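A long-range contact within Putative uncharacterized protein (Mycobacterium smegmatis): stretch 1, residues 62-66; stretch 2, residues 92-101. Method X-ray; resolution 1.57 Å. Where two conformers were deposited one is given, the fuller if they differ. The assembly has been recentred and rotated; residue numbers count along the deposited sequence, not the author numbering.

Stretch 1, residues 62-66: VTYFM
Stretch 2 (92-101) LDGFADEDFN

Stretch 1 is a length of extended strand, with phi between -112° and -152° and psi between 129° and 163° from Val-62 to Met-66, and it runs on in both directions. Stretch 2 enters as a strand through Ala-96 and then folds into a type I beta turn from Asp-97 to Phe-100. The turn is closed by Phe-100 N to Asp-97 O (3.0 Å), and Asp-97 N also donates to Asn-101 O (2.9 Å). Asp-97, with chi1 p, braces the loop through its side chain: OD1 accepts from Asp-99 N at 2.9 Å and from Asn-101 N at 3.0 Å. Glu-98 (-62/-25) and Asp-99 (-91/5) occupy the middle of the turn, and Phe-100 follows with a positive phi (66/25).

No backbone hydrogen bond joins the two stretches, and side chains bridge the gap between them. In register, Thr-63 CA lies 7.3 Å from Phe-100 CA, and Phe-65 CA lies 8.0 Å from Glu-98 CA. The contact buries 353 Å² in total, most heavily at Phe-100 and Phe-65.

Phe-100 directs its CA-to-CB bond toward the strand and, with chi1 m and chi2 -64°, lays its ring across successive strand residues. Thr-63, chi1 p, also points toward its partner; its CB sits over one face of the Phe-100 ring, 3.7 Å from the centroid and 9° off the normal, a CH-pi contact. At the ring edge, Tyr-64 O approaches Phe-100 CE1 to 3.4 Å, near the ring plane, where the aromatic hydrogens carry slight positive charge.

Phe-65 starts sideways, but chi1 m and chi2 -48° bring its ring to Phe-100. The planes are near parallel, at 13°, yet slid apart, with centroids 5.0 Å apart, so the rings barely overlap; the apolar contact is closest between Phe-65 CE1 and Phe-100 CZ, at 3.5 Å. Glu-98, chi1 t and chi2 p, reaches over one face of the Phe-65 ring, placing OE2 3.5 Å from Phe-65 CZ. That oxygen is also hydrogen-bonded elsewhere in the structure.

Tyr-64 supplies the polar link. Its CA-to-CB bond points away from stretch 2, but with chi1 p and chi2 -98° the side chain's end comes nearer, and Tyr-64 OH donates a hydrogen bond to Asp-93 OD1 at 2.7 Å. Asp-93, chi1 t and chi2 71°, starts sideways and meets the hydroxyl near the plane of the tyrosine ring. This bond ties the strand portion of stretch 2 to stretch 1, while Phe-100 and Glu-98 make their contacts from the turn.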

ATOM      1  N   VAL A  62      -1.380  -3.810 -11.099  1.00  8.99           N
ATOM      2  CA  VAL A  62      -0.368  -2.802 -10.804  1.00 11.18           C
ATOM      3  C   VAL A  62       0.925  -3.545 -10.532  1.00 12.86           C
ATOM      4  O   VAL A  62       0.953  -4.474  -9.724  1.00 11.53           O
ATOM      5  CB  VAL A  62      -0.722  -1.955  -9.580  1.00 11.24           C
ATOM      6  CG1 VAL A  62       0.381  -0.921  -9.304  1.00 12.74           C
ATOM      7  CG2 VAL A  62      -2.075  -1.273  -9.775  1.00 11.04           C
ATOM      8  N   THR A  63       1.997  -3.143 -11.198  1.00  8.58           N
ATOM      9  CA  THR A  63       3.306  -3.766 -10.956  1.00 10.90           C
ATOM     10  C   THR A  63       4.307  -2.712 -10.527  1.00 11.22           C
ATOM     11  O   THR A  63       4.270  -1.590 -11.009  1.00  9.41           O
ATOM     12  CB  THR A  63       3.825  -4.527 -12.181  1.00 10.76           C
ATOM     13  OG1 THR A  63       4.008  -3.622 -13.287  1.00 11.47           O
ATOM     14  CG2 THR A  63       2.826  -5.607 -12.572  1.00 11.05           C
ATOM     15  N   TYR A  64       5.192  -3.053  -9.601  1.00  7.16           N
ATOM     16  CA  TYR A  64       6.034  -2.020  -8.995  1.00 10.88           C
ATOM     17  C   TYR A  64       7.381  -2.530  -8.498  1.00 14.59           C
ATOM     18  O   TYR A  64       7.548  -3.721  -8.180  1.00 11.88           O
ATOM     19  CB  TYR A  64       5.297  -1.379  -7.810  1.00 13.17           C
ATOM     20  CG  TYR A  64       4.873  -2.378  -6.760  1.00  9.95           C
ATOM     21  CD1 TYR A  64       3.571  -2.867  -6.732  1.00 11.50           C
ATOM     22  CD2 TYR A  64       5.781  -2.863  -5.823  1.00 17.45           C
ATOM     23  CE1 TYR A  64       3.175  -3.795  -5.779  1.00 16.00           C
ATOM     24  CE2 TYR A  64       5.392  -3.799  -4.871  1.00 16.41           C
ATOM     25  CZ  TYR A  64       4.084  -4.250  -4.856  1.00 17.64           C
ATOM     26  OH  TYR A  64       3.690  -5.181  -3.919  1.00 24.96           O
ATOM     27  N   PHE A  65       8.341  -1.617  -8.436  1.00  9.30           N
ATOM     28  CA  PHE A  65       9.591  -1.850  -7.726  1.00 11.31           C
ATOM     29  C   PHE A  65       9.619  -0.947  -6.511  1.00 14.89           C
ATOM     30  O   PHE A  65       9.189   0.206  -6.579  1.00 10.03           O
ATOM     31  CB  PHE A  65      10.804  -1.515  -8.599  1.00  9.51           C
ATOM     32  CG  PHE A  65      10.905  -2.329  -9.853  1.00  7.37           C
ATOM     33  CD1 PHE A  65      10.766  -3.700  -9.814  1.00  9.90           C
ATOM     34  CD2 PHE A  65      11.146  -1.713 -11.073  1.00 12.27           C
ATOM     35  CE1 PHE A  65      10.873  -4.455 -10.969  1.00 12.89           C
ATOM     36  CE2 PHE A  65      11.258  -2.461 -12.236  1.00 16.42           C
ATOM     37  CZ  PHE A  65      11.116  -3.837 -12.181  1.00 12.95           C
ATOM     38  N   MET A  66      10.150  -1.471  -5.412  1.00  9.52           N
ATOM     39  CA  MET A  66      10.334  -0.673  -4.215  0.50 11.20           C
ATOM     40  C   MET A  66      11.722  -0.921  -3.665  1.00 10.77           C
ATOM     41  O   MET A  66      12.388  -1.891  -4.038  1.00 13.10           O
ATOM     42  CB  MET A  66       9.296  -1.025  -3.150  0.50 15.66           C
ATOM     43  CG  MET A  66       7.861  -0.728  -3.539  0.50 21.84           C
ATOM     44  SD  MET A  66       6.735  -1.275  -2.250  0.50 13.89           S
ATOM     45  CE  MET A  66       7.323  -0.315  -0.867  0.50 13.24           C
ATOM     46  N   LEU A  92      -5.293  -8.609  -4.739  1.00  6.40           N
ATOM     47  CA  LEU A  92      -4.367  -9.626  -4.257  1.00  9.82           C
ATOM     48  C   LEU A  92      -2.947  -9.118  -4.498  1.00  7.70           C
ATOM     49  O   LEU A  92      -2.655  -8.541  -5.538  1.00  9.74           O
ATOM     50  CB  LEU A  92      -4.596 -10.940  -5.010  1.00 12.10           C
ATOM     51  CG  LEU A  92      -6.055 -11.388  -5.031  1.00 15.56           C
ATOM     52  CD1 LEU A  92      -6.306 -12.427  -6.108  1.00 17.81           C
ATOM     53  CD2 LEU A  92      -6.463 -11.897  -3.660  1.00 24.92           C
ATOM     54  N   ASP A  93      -2.065  -9.304  -3.527  1.00  8.21           N
ATOM     55  CA  ASP A  93      -0.693  -8.810  -3.669  1.00  9.98           C
ATOM     56  C   ASP A  93       0.331  -9.933  -3.565  1.00 12.21           C
ATOM     57  O   ASP A  93       0.242 -10.780  -2.673  1.00  9.27           O
ATOM     58  CB  ASP A  93      -0.433  -7.742  -2.605  1.00 11.51           C
ATOM     59  CG  ASP A  93       1.019  -7.322  -2.539  1.00 27.33           C
ATOM     60  OD1 ASP A  93       1.487  -6.652  -3.483  1.00 24.18           O
ATOM     61  OD2 ASP A  93       1.697  -7.676  -1.548  1.00 39.93           O
ATOM     62  N   GLY A  94       1.304  -9.929  -4.478  1.00  8.59           N
ATOM     63  CA  GLY A  94       2.357 -10.928  -4.475  1.00 11.00           C
ATOM     64  C   GLY A  94       3.747 -10.338  -4.645  1.00 10.12           C
ATOM     65  O   GLY A  94       3.898  -9.266  -5.223  1.00 12.95           O
ATOM     66  N   PHE A  95       4.753 -11.040  -4.136  1.00 10.09           N
ATOM     67  CA  PHE A  95       6.152 -10.648  -4.303  1.00 11.79           C
ATOM     68  C   PHE A  95       6.713 -11.270  -5.567  1.00 11.84           C
ATOM     69  O   PHE A  95       6.325 -12.381  -5.939  1.00 10.89           O
ATOM     70  CB  PHE A  95       6.987 -11.106  -3.108  1.00 15.99           C
ATOM     71  CG  PHE A  95       6.619 -10.423  -1.825  1.00 22.19           C
ATOM     72  CD1 PHE A  95       6.872  -9.070  -1.651  1.00 28.83           C
ATOM     73  CD2 PHE A  95       6.007 -11.126  -0.801  1.00 27.64           C
ATOM     74  CE1 PHE A  95       6.530  -8.437  -0.471  1.00 34.59           C
ATOM     75  CE2 PHE A  95       5.664 -10.497   0.380  1.00 29.11           C
ATOM     76  CZ  PHE A  95       5.921  -9.154   0.544  1.00 28.71           C
ATOM     77  N   ALA A  96       7.645 -10.570  -6.213  1.00 11.16           N
ATOM     78  CA  ALA A  96       8.171 -11.027  -7.499  1.00  8.87           C
ATOM     79  C   ALA A  96       9.620 -10.619  -7.763  1.00  9.05           C
ATOM     80  O   ALA A  96      10.194  -9.802  -7.038  1.00 13.13           O
ATOM     81  CB  ALA A  96       7.277 -10.522  -8.641  1.00 10.36           C
ATOM     82  N   ASP A  97      10.197 -11.197  -8.816  1.00 10.00           N
ATOM     83  CA  ASP A  97      11.525 -10.831  -9.263  1.00  9.89           C
ATOM     84  C   ASP A  97      11.443  -9.636 -10.212  1.00 11.40           C
ATOM     85  O   ASP A  97      10.384  -9.036 -10.358  1.00 10.96           O
ATOM     86  CB  ASP A  97      12.265 -12.041  -9.870  1.00 10.09           C
ATOM     87  CG  ASP A  97      11.613 -12.572 -11.146  1.00 10.90           C
ATOM     88  OD1 ASP A  97      10.837 -11.834 -11.785  1.00 12.73           O
ATOM     89  OD2 ASP A  97      11.923 -13.727 -11.525  1.00 14.15           O
ATOM     90  N   GLU A  98      12.559  -9.280 -10.829  1.00 10.82           N
ATOM     91  CA  GLU A  98      12.600  -8.081 -11.663  1.00 10.33           C
ATOM     92  C   GLU A  98      11.641  -8.184 -12.854  1.00 12.38           C
ATOM     93  O   GLU A  98      11.197  -7.168 -13.396  1.00 13.71           O
ATOM     94  CB  GLU A  98      14.030  -7.839 -12.152  1.00 11.27           C
ATOM     95  CG  GLU A  98      14.235  -6.484 -12.821  1.00 12.46           C
ATOM     96  CD  GLU A  98      14.555  -5.372 -11.842  1.00 16.69           C
ATOM     97  OE1 GLU A  98      14.748  -5.667 -10.645  1.00 12.79           O
ATOM     98  OE2 GLU A  98      14.627  -4.198 -12.271  1.00 15.49           O
ATOM     99  N   ASP A  99      11.335  -9.412 -13.264  1.00 12.37           N
ATOM    100  CA  ASP A  99      10.463  -9.651 -14.417  1.00 12.48           C
ATOM    101  C   ASP A  99       8.997  -9.781 -14.037  1.00 12.12           C
ATOM    102  O   ASP A  99       8.150 -10.104 -14.878  1.00 14.66           O
ATOM    103  CB  ASP A  99      10.898 -10.927 -15.139  1.00 13.08           C
ATOM    104  CG  ASP A  99      12.297 -10.821 -15.707  1.00 17.48           C
ATOM    105  OD1 ASP A  99      12.714  -9.701 -16.081  1.00 18.24           O
ATOM    106  OD2 ASP A  99      12.990 -11.860 -15.769  1.00 22.99           O
ATOM    107  N   PHE A 100       8.722  -9.550 -12.760  1.00  8.87           N
ATOM    108  CA  PHE A 100       7.397  -9.728 -12.145  1.00  9.85           C
ATOM    109  C   PHE A 100       6.902 -11.166 -12.103  1.00 13.27           C
ATOM    110  O   PHE A 100       5.698 -11.413 -12.026  1.00 15.72           O
ATOM    111  CB  PHE A 100       6.358  -8.760 -12.731  1.00 10.22           C
ATOM    112  CG  PHE A 100       6.748  -7.329 -12.559  1.00 10.63           C
ATOM    113  CD1 PHE A 100       6.849  -6.790 -11.292  1.00  8.96           C
ATOM    114  CD2 PHE A 100       7.090  -6.549 -13.648  1.00 14.43           C
ATOM    115  CE1 PHE A 100       7.247  -5.469 -11.111  1.00 14.10           C
ATOM    116  CE2 PHE A 100       7.478  -5.227 -13.475  1.00 15.94           C
ATOM    117  CZ  PHE A 100       7.570  -4.700 -12.207  1.00 10.37           C
ATOM    118  N   ASN A 101       7.838 -12.109 -12.110  1.00 12.74           N
ATOM    119  CA  ASN A 101       7.498 -13.497 -11.846  1.00 14.13           C
ATOM    120  C   ASN A 101       7.629 -13.796 -10.357  1.00 10.84           C
ATOM    121  O   ASN A 101       8.634 -13.453  -9.742  1.00 11.08           O
ATOM    122  CB  ASN A 101       8.389 -14.444 -12.656  1.00 15.24           C
ATOM    123  CG  ASN A 101       8.285 -14.198 -14.147  1.00 14.81           C
ATOM    124  OD1 ASN A 101       9.292 -14.046 -14.841  1.00 21.77           O
ATOM    125  ND2 ASN A 101       7.059 -14.110 -14.638  1.00 13.58           N
TER